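Local coordinates for uncharacterized protein (Staphylococcus aureus subsp. aureus Mu50, PDB 4QXZ) that is of unknown function but folds into a beta-barrel core resembling type VI secretion system proteins, joined to a pair of helices, at residues 80-85 with 114-119; 27-32 with 58-63. One frame throughout, in Å; residues are numbered along the deposited sequence.

Contact 1 of 2, residues 80-85 with 114-119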
loop_
_atom_site.group_PDB
_atom_site.type_symbol
_atom_site.label_atom_id
_atom_site.label_comp_id
_atom_site.label_asym_id
_atom_site.label_seq_id
_atom_site.Cartn_x
_atom_site.Cartn_y
_atom_site.Cartn_z
ATOM N N GLN A 80 -19.174 -3.108 17.804
ATOM C CA GLN A 80 -19.404 -4.355 17.089
ATOM C C GLN A 80 -18.137 -5.037 16.616
ATOM O O GLN A 80 -17.319 -4.416 15.956
ATOM C CB GLN A 80 -20.226 -4.051 15.843
ATOM C CG GLN A 80 -20.671 -5.286 15.103
ATOM C CD GLN A 80 -21.717 -6.020 15.881
ATOM O OE1 GLN A 80 -21.493 -7.135 16.357
ATOM N NE2 GLN A 80 -22.862 -5.383 16.053
ATOM N N LEU A 81 -18.010 -6.323 16.911
ATOM C CA LEU A 81 -16.907 -7.143 16.410
ATOM C C LEU A 81 -17.259 -7.600 15.006
ATOM O O LEU A 81 -18.291 -8.242 14.800
ATOM C CB LEU A 81 -16.661 -8.345 17.318
ATOM C CG LEU A 81 -16.182 -7.948 18.720
ATOM C CD1 LEU A 81 -16.076 -9.133 19.672
ATOM C CD2 LEU A 81 -14.840 -7.229 18.621
ATOM N N LEU A 82 -16.415 -7.244 14.042
ATOM C CA LEU A 82 -16.718 -7.473 12.623
ATOM C C LEU A 82 -15.750 -8.483 12.030
ATOM O O LEU A 82 -14.549 -8.373 12.231
ATOM C CB LEU A 82 -16.633 -6.159 11.837
ATOM C CG LEU A 82 -17.598 -5.052 12.256
ATOM C CD1 LEU A 82 -17.243 -3.746 11.570
ATOM C CD2 LEU A 82 -19.025 -5.437 11.929
ATOM N N ASP A 83 -16.288 -9.473 11.326
ATOM C CA ASP A 83 -15.500 -10.500 10.668
ATOM C C ASP A 83 -15.323 -10.070 9.205
ATOM O O ASP A 83 -16.261 -10.117 8.388
ATOM C CB ASP A 83 -16.212 -11.853 10.763
ATOM C CG ASP A 83 -15.299 -13.049 10.447
ATOM O OD1 ASP A 83 -14.049 -12.959 10.571
ATOM O OD2 ASP A 83 -15.850 -14.122 10.096
ATOM N N ILE A 84 -14.118 -9.643 8.880
ATOM C CA ILE A 84 -13.884 -9.016 7.583
ATOM C C ILE A 84 -12.882 -9.773 6.726
ATOM O O ILE A 84 -12.047 -10.541 7.233
ATOM C CB ILE A 84 -13.433 -7.549 7.718
ATOM C CG1 ILE A 84 -12.028 -7.438 8.299
ATOM C CG2 ILE A 84 -14.410 -6.769 8.571
ATOM C CD1 ILE A 84 -11.469 -6.016 8.280
ATOM N N ARG A 85 -13.019 -9.560 5.421
ATOM C CA ARG A 85 -12.142 -10.126 4.417
ATOM C C ARG A 85 -11.524 -8.961 3.665
ATOM O O ARG A 85 -12.232 -8.061 3.220
ATOM C CB ARG A 85 -12.938 -10.974 3.439
ATOM C CG ARG A 85 -13.787 -12.034 4.085
ATOM C CD ARG A 85 -12.939 -13.136 4.704
ATOM N NE ARG A 85 -13.755 -14.016 5.529
ATOM C CZ ARG A 85 -13.952 -13.892 6.839
ATOM N NH1 ARG A 85 -13.390 -12.915 7.547
ATOM N NH2 ARG A 85 -14.738 -14.766 7.449
ATOM N N ILE A 114 -13.224 5.436 6.727
ATOM C CA ILE A 114 -13.354 4.625 7.924
ATOM C C ILE A 114 -12.054 3.927 8.235
ATOM O O ILE A 114 -11.509 3.223 7.381
ATOM C CB ILE A 114 -14.440 3.545 7.767
ATOM C CG1 ILE A 114 -15.718 4.151 7.192
ATOM C CG2 ILE A 114 -14.722 2.889 9.107
ATOM C CD1 ILE A 114 -16.702 3.117 6.717
ATOM N N VAL A 115 -11.586 4.115 9.468
ATOM C CA VAL A 115 -10.422 3.420 10.007
ATOM C C VAL A 115 -10.911 2.269 10.887
ATOM O O VAL A 115 -11.783 2.469 11.735
ATOM C CB VAL A 115 -9.562 4.401 10.836
ATOM C CG1 VAL A 115 -8.433 3.677 11.571
ATOM C CG2 VAL A 115 -8.992 5.497 9.935
ATOM N N PHE A 116 -10.368 1.069 10.684
ATOM C CA PHE A 116 -10.687 -0.094 11.541
ATOM C C PHE A 116 -9.474 -0.541 12.302
ATOM O O PHE A 116 -8.379 -0.493 11.770
ATOM C CB PHE A 116 -11.125 -1.310 10.721
ATOM C CG PHE A 116 -12.271 -1.047 9.797
ATOM C CD1 PHE A 116 -12.077 -0.362 8.619
ATOM C CD2 PHE A 116 -13.533 -1.502 10.104
ATOM C CE1 PHE A 116 -13.130 -0.122 7.772
ATOM C CE2 PHE A 116 -14.594 -1.268 9.273
ATOM C CZ PHE A 116 -14.394 -0.576 8.100
ATOM N N GLU A 117 -9.686 -1.034 13.521
ATOM C CA GLU A 117 -8.639 -1.719 14.286
ATOM C C GLU A 117 -8.737 -3.226 14.032
ATOM O O GLU A 117 -9.724 -3.848 14.387
ATOM C CB GLU A 117 -8.800 -1.431 15.782
ATOM C CG GLU A 117 -7.645 -1.933 16.646
ATOM C CD GLU A 117 -8.001 -2.012 18.135
ATOM O OE1 GLU A 117 -8.465 -0.981 18.688
ATOM O OE2 GLU A 117 -7.812 -3.101 18.753
ATOM N N CYS A 118 -7.702 -3.810 13.444
ATOM C CA CYS A 118 -7.771 -5.160 12.946
ATOM C C CYS A 118 -6.762 -6.059 13.625
ATOM O O CYS A 118 -5.676 -5.612 13.983
ATOM C CB CYS A 118 -7.515 -5.157 11.435
ATOM S SG CYS A 118 -8.747 -4.219 10.507
ATOM N N HIS A 119 -7.144 -7.317 13.805
ATOM C CA HIS A 119 -6.260 -8.369 14.292
ATOM C C HIS A 119 -6.387 -9.552 13.337
ATOM O O HIS A 119 -7.481 -10.060 13.113
ATOM C CB HIS A 119 -6.662 -8.781 15.719
ATOM C CG HIS A 119 -6.944 -7.613 16.623
ATOM N ND1 HIS A 119 -5.988 -6.663 16.929
ATOM C CD2 HIS A 119 -8.074 -7.232 17.270
ATOM C CE1 HIS A 119 -6.517 -5.751 17.726
ATOM N NE2 HIS A 119 -7.779 -6.073 17.951
#
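Across the interior of the beta-barrel core of this YwpF protein, Ile84 meets Cys118 and Leu82 meets Phe116. Strand 82-88 and strand 111-121 are not neighbours in the curled antiparallel sheet; strand 96-107 lies between them and pairs with both, so the contact is made by side chains alone. Ile84 covers the most surface. Its CG1 sits between the backbone N and the carbonyl carbon (chi1 69°), and the extended chain beyond it carries CD1 to 3.9 Å from Cys118 SG, the closest approach between the segments. The CA atoms of Ile84 and Cys118 remain 9.0 Å apart, so that gap is bridged by the ends of the side chains. Two residues earlier on the strand, Leu82 reaches Phe116 from the rim: its CD1 lies near the ring plane, 4.3 Å from Phe116 CE2, a looser apolar touch at the ring edge. Phe72 of helix 69-77 also packs on Phe116, and Tyr75 of the same helix packs on Leu82, so this helix covers one end of the cluster. On the other side of strand 82-88, the outward residues carry charge. Arg85 forms a salt bridge with Asp83, NH1 and NH2 each taking one carboxylate oxygen; Ser155 O accepts a further bond from Arg85 NH2, and Lys158 N gives one to Asp83 OD2. Arg85 NH1 lies 3.1 Å from Asp83 OD1, in a nearly straight bond (172°) that meets the oxygen from above the carboxylate plane.

Contact 2 of 2, residues 27-32 with 58-63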
loop_
_atom_site.group_PDB
_atom_site.type_symbol
_atom_site.label_atom_id
_atom_site.label_comp_id
_atom_site.label_asym_id
_atom_site.label_seq_id
_atom_site.Cartn_x
_atom_site.Cartn_y
_atom_site.Cartn_z
ATOM N N VAL A 27 -7.685 -3.651 -2.059
ATOM C CA VAL A 27 -8.515 -3.544 -3.262
ATOM C C VAL A 27 -9.915 -4.186 -3.185
ATOM O O VAL A 27 -10.729 -3.987 -4.089
ATOM C CB VAL A 27 -7.764 -4.068 -4.495
ATOM C CG1 VAL A 27 -6.652 -3.098 -4.852
ATOM C CG2 VAL A 27 -7.207 -5.458 -4.234
ATOM N N ARG A 28 -10.199 -4.945 -2.124
ATOM C CA ARG A 28 -11.568 -5.407 -1.860
ATOM C C ARG A 28 -11.853 -5.525 -0.386
ATOM O O ARG A 28 -10.984 -5.901 0.416
ATOM C CB ARG A 28 -11.860 -6.751 -2.520
ATOM C CG ARG A 28 -11.751 -6.724 -4.032
ATOM C CD ARG A 28 -11.963 -8.100 -4.608
ATOM N NE ARG A 28 -13.332 -8.559 -4.444
ATOM C CZ ARG A 28 -13.775 -9.719 -4.906
ATOM N NH1 ARG A 28 -12.955 -10.548 -5.547
ATOM N NH2 ARG A 28 -15.038 -10.052 -4.721
ATOM N N PHE A 29 -13.096 -5.232 -0.035
ATOM C CA PHE A 29 -13.495 -5.227 1.356
ATOM C C PHE A 29 -14.823 -5.916 1.497
ATOM O O PHE A 29 -15.753 -5.598 0.766
ATOM C CB PHE A 29 -13.606 -3.802 1.861
ATOM C CG PHE A 29 -14.043 -3.716 3.289
ATOM C CD1 PHE A 29 -13.219 -4.190 4.304
ATOM C CD2 PHE A 29 -15.270 -3.171 3.625
ATOM C CE1 PHE A 29 -13.622 -4.134 5.630
ATOM C CE2 PHE A 29 -15.673 -3.091 4.943
ATOM C CZ PHE A 29 -14.851 -3.571 5.952
ATOM N N GLN A 30 -14.917 -6.856 2.429
ATOM C CA GLN A 30 -16.170 -7.557 2.671
ATOM C C GLN A 30 -16.406 -7.748 4.157
ATOM O O GLN A 30 -15.442 -7.842 4.940
ATOM C CB GLN A 30 -16.140 -8.931 2.022
ATOM C CG GLN A 30 -15.799 -8.951 0.543
ATOM C CD GLN A 30 -15.657 -10.365 0.007
ATOM O OE1 GLN A 30 -15.210 -11.263 0.719
ATOM N NE2 GLN A 30 -16.046 -10.572 -1.255
ATOM N N ILE A 31 -17.683 -7.841 4.534
ATOM C CA ILE A 31 -18.089 -8.161 5.909
ATOM C C ILE A 31 -18.983 -9.380 5.851
ATOM O O ILE A 31 -19.898 -9.469 4.993
ATOM C CB ILE A 31 -18.848 -7.013 6.582
ATOM C CG1 ILE A 31 -18.008 -5.723 6.505
ATOM C CG2 ILE A 31 -19.178 -7.359 8.040
ATOM C CD1 ILE A 31 -18.407 -4.645 7.488
ATOM N N VAL A 32 -18.688 -10.324 6.718
ATOM C CA VAL A 32 -19.358 -11.594 6.758
ATOM C C VAL A 32 -20.098 -11.795 8.052
ATOM O O VAL A 32 -19.566 -11.565 9.098
ATOM C CB VAL A 32 -18.344 -12.710 6.630
ATOM C CG1 VAL A 32 -19.019 -14.020 6.351
ATOM C CG2 VAL A 32 -17.410 -12.404 5.512
ATOM N N TRP A 58 -3.286 -4.449 13.047
ATOM C CA TRP A 58 -3.249 -3.820 11.735
ATOM C C TRP A 58 -4.266 -2.694 11.687
ATOM O O TRP A 58 -5.248 -2.709 12.430
ATOM C CB TRP A 58 -3.587 -4.820 10.634
ATOM C CG TRP A 58 -2.747 -6.025 10.573
ATOM C CD1 TRP A 58 -2.619 -6.980 11.518
ATOM C CD2 TRP A 58 -1.940 -6.442 9.462
ATOM N NE1 TRP A 58 -1.759 -7.965 11.085
ATOM C CE2 TRP A 58 -1.326 -7.659 9.826
ATOM C CE3 TRP A 58 -1.663 -5.895 8.198
ATOM C CZ2 TRP A 58 -0.458 -8.350 8.970
ATOM C CZ3 TRP A 58 -0.806 -6.584 7.338
ATOM C CH2 TRP A 58 -0.215 -7.802 7.731
ATOM N N LEU A 59 -4.033 -1.730 10.801
ATOM C CA LEU A 59 -4.919 -0.580 10.661
ATOM C C LEU A 59 -5.392 -0.534 9.232
ATOM O O LEU A 59 -4.570 -0.517 8.322
ATOM C CB LEU A 59 -4.173 0.705 11.003
ATOM C CG LEU A 59 -4.995 1.859 11.586
ATOM C CD1 LEU A 59 -5.769 1.439 12.834
ATOM C CD2 LEU A 59 -4.065 3.023 11.909
ATOM N N LEU A 60 -6.710 -0.557 9.041
ATOM C CA LEU A 60 -7.301 -0.524 7.702
ATOM C C LEU A 60 -7.998 0.804 7.556
ATOM O O LEU A 60 -8.804 1.173 8.413
ATOM C CB LEU A 60 -8.303 -1.668 7.502
ATOM C CG LEU A 60 -9.216 -1.634 6.245
ATOM C CD1 LEU A 60 -8.400 -1.857 4.988
ATOM C CD2 LEU A 60 -10.364 -2.643 6.310
ATOM N N GLU A 61 -7.662 1.530 6.492
ATOM C CA GLU A 61 -8.362 2.770 6.141
ATOM C C GLU A 61 -8.953 2.616 4.754
ATOM O O GLU A 61 -8.232 2.283 3.807
ATOM C CB GLU A 61 -7.426 3.976 6.180
ATOM C CG GLU A 61 -8.172 5.317 6.135
ATOM C CD GLU A 61 -7.280 6.548 6.354
ATOM O OE1 GLU A 61 -6.378 6.499 7.211
ATOM O OE2 GLU A 61 -7.498 7.583 5.674
ATOM N N ILE A 62 -10.263 2.832 4.642
ATOM C CA ILE A 62 -10.942 2.747 3.355
ATOM C C ILE A 62 -11.796 3.970 3.123
ATOM O O ILE A 62 -12.217 4.634 4.072
ATOM C CB ILE A 62 -11.862 1.505 3.250
ATOM C CG1 ILE A 62 -12.902 1.489 4.379
ATOM C CG2 ILE A 62 -11.045 0.234 3.282
ATOM C CD1 ILE A 62 -13.891 0.358 4.282
ATOM N N VAL A 63 -12.068 4.242 1.855
ATOM C CA VAL A 63 -13.020 5.278 1.479
ATOM C C VAL A 63 -14.156 4.636 0.700
ATOM O O VAL A 63 -13.919 3.939 -0.278
ATOM C CB VAL A 63 -12.356 6.370 0.627
ATOM C CG1 VAL A 63 -13.373 7.450 0.241
ATOM C CG2 VAL A 63 -11.178 6.978 1.393
#
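The barrel interior between strands 23-32 and 57-65 is filled here by one aromatic ring and two aliphatic side chains. The two strands are separated in the curled sheet by strand 45-51, which pairs with each, and Phe29 and Ile62 have their CA atoms 8.6 Å apart. Phe29 is the main piece: with CG anti to the backbone N (chi1 179°), its ring extends inward to meet Leu60 and Ile62, which both approach from the same side of its plane. Ile62 CD1 lies over one face, 4.1 Å from the ring centroid and 20° off the normal, a CH-pi contact displaced toward the CD2 and CE2 side of the rim. The two side chains run at about a right angle, so the isoleucine presents its methyl end to the ring. Leu60 comes in obliquely on the CD1 and CE1 side. Phe116 of strand 111-121 touches all three residues, its ring meeting that of Phe29 with the planes at about 45°, while Leu43 packs on Phe29 and Ile62. Farther back along the strand, Val27 and Arg28 lie opposite the single residue Val87, a classic beta bulge. The shortest approach is that of Leu60 CD2, 3.6 Å from Phe29 CE1.

In the fold
Both contacts are buried and belong to the same barrel interior, their centres about 8 Å apart. Each joins strands that are not direct partners, yet the contacts are linked in the sheet: strand 82-88 pairs with 23-32, and 111-121 with 57-65. Backbone bonds thus tie one contact to the other, as where Phe116 N probably donates to Leu60 O at 2.8 Å. Their chemistry differs in detail. Contact 2 rests on an aromatic face and a methyl, whereas contact 1 joins an aliphatic end to a sulfur and touches its ring at the edge. Polar groups lie outside these apolar clusters: Arg28 and Gln30 bind Glu40, and Asp83 bonds Tyr121.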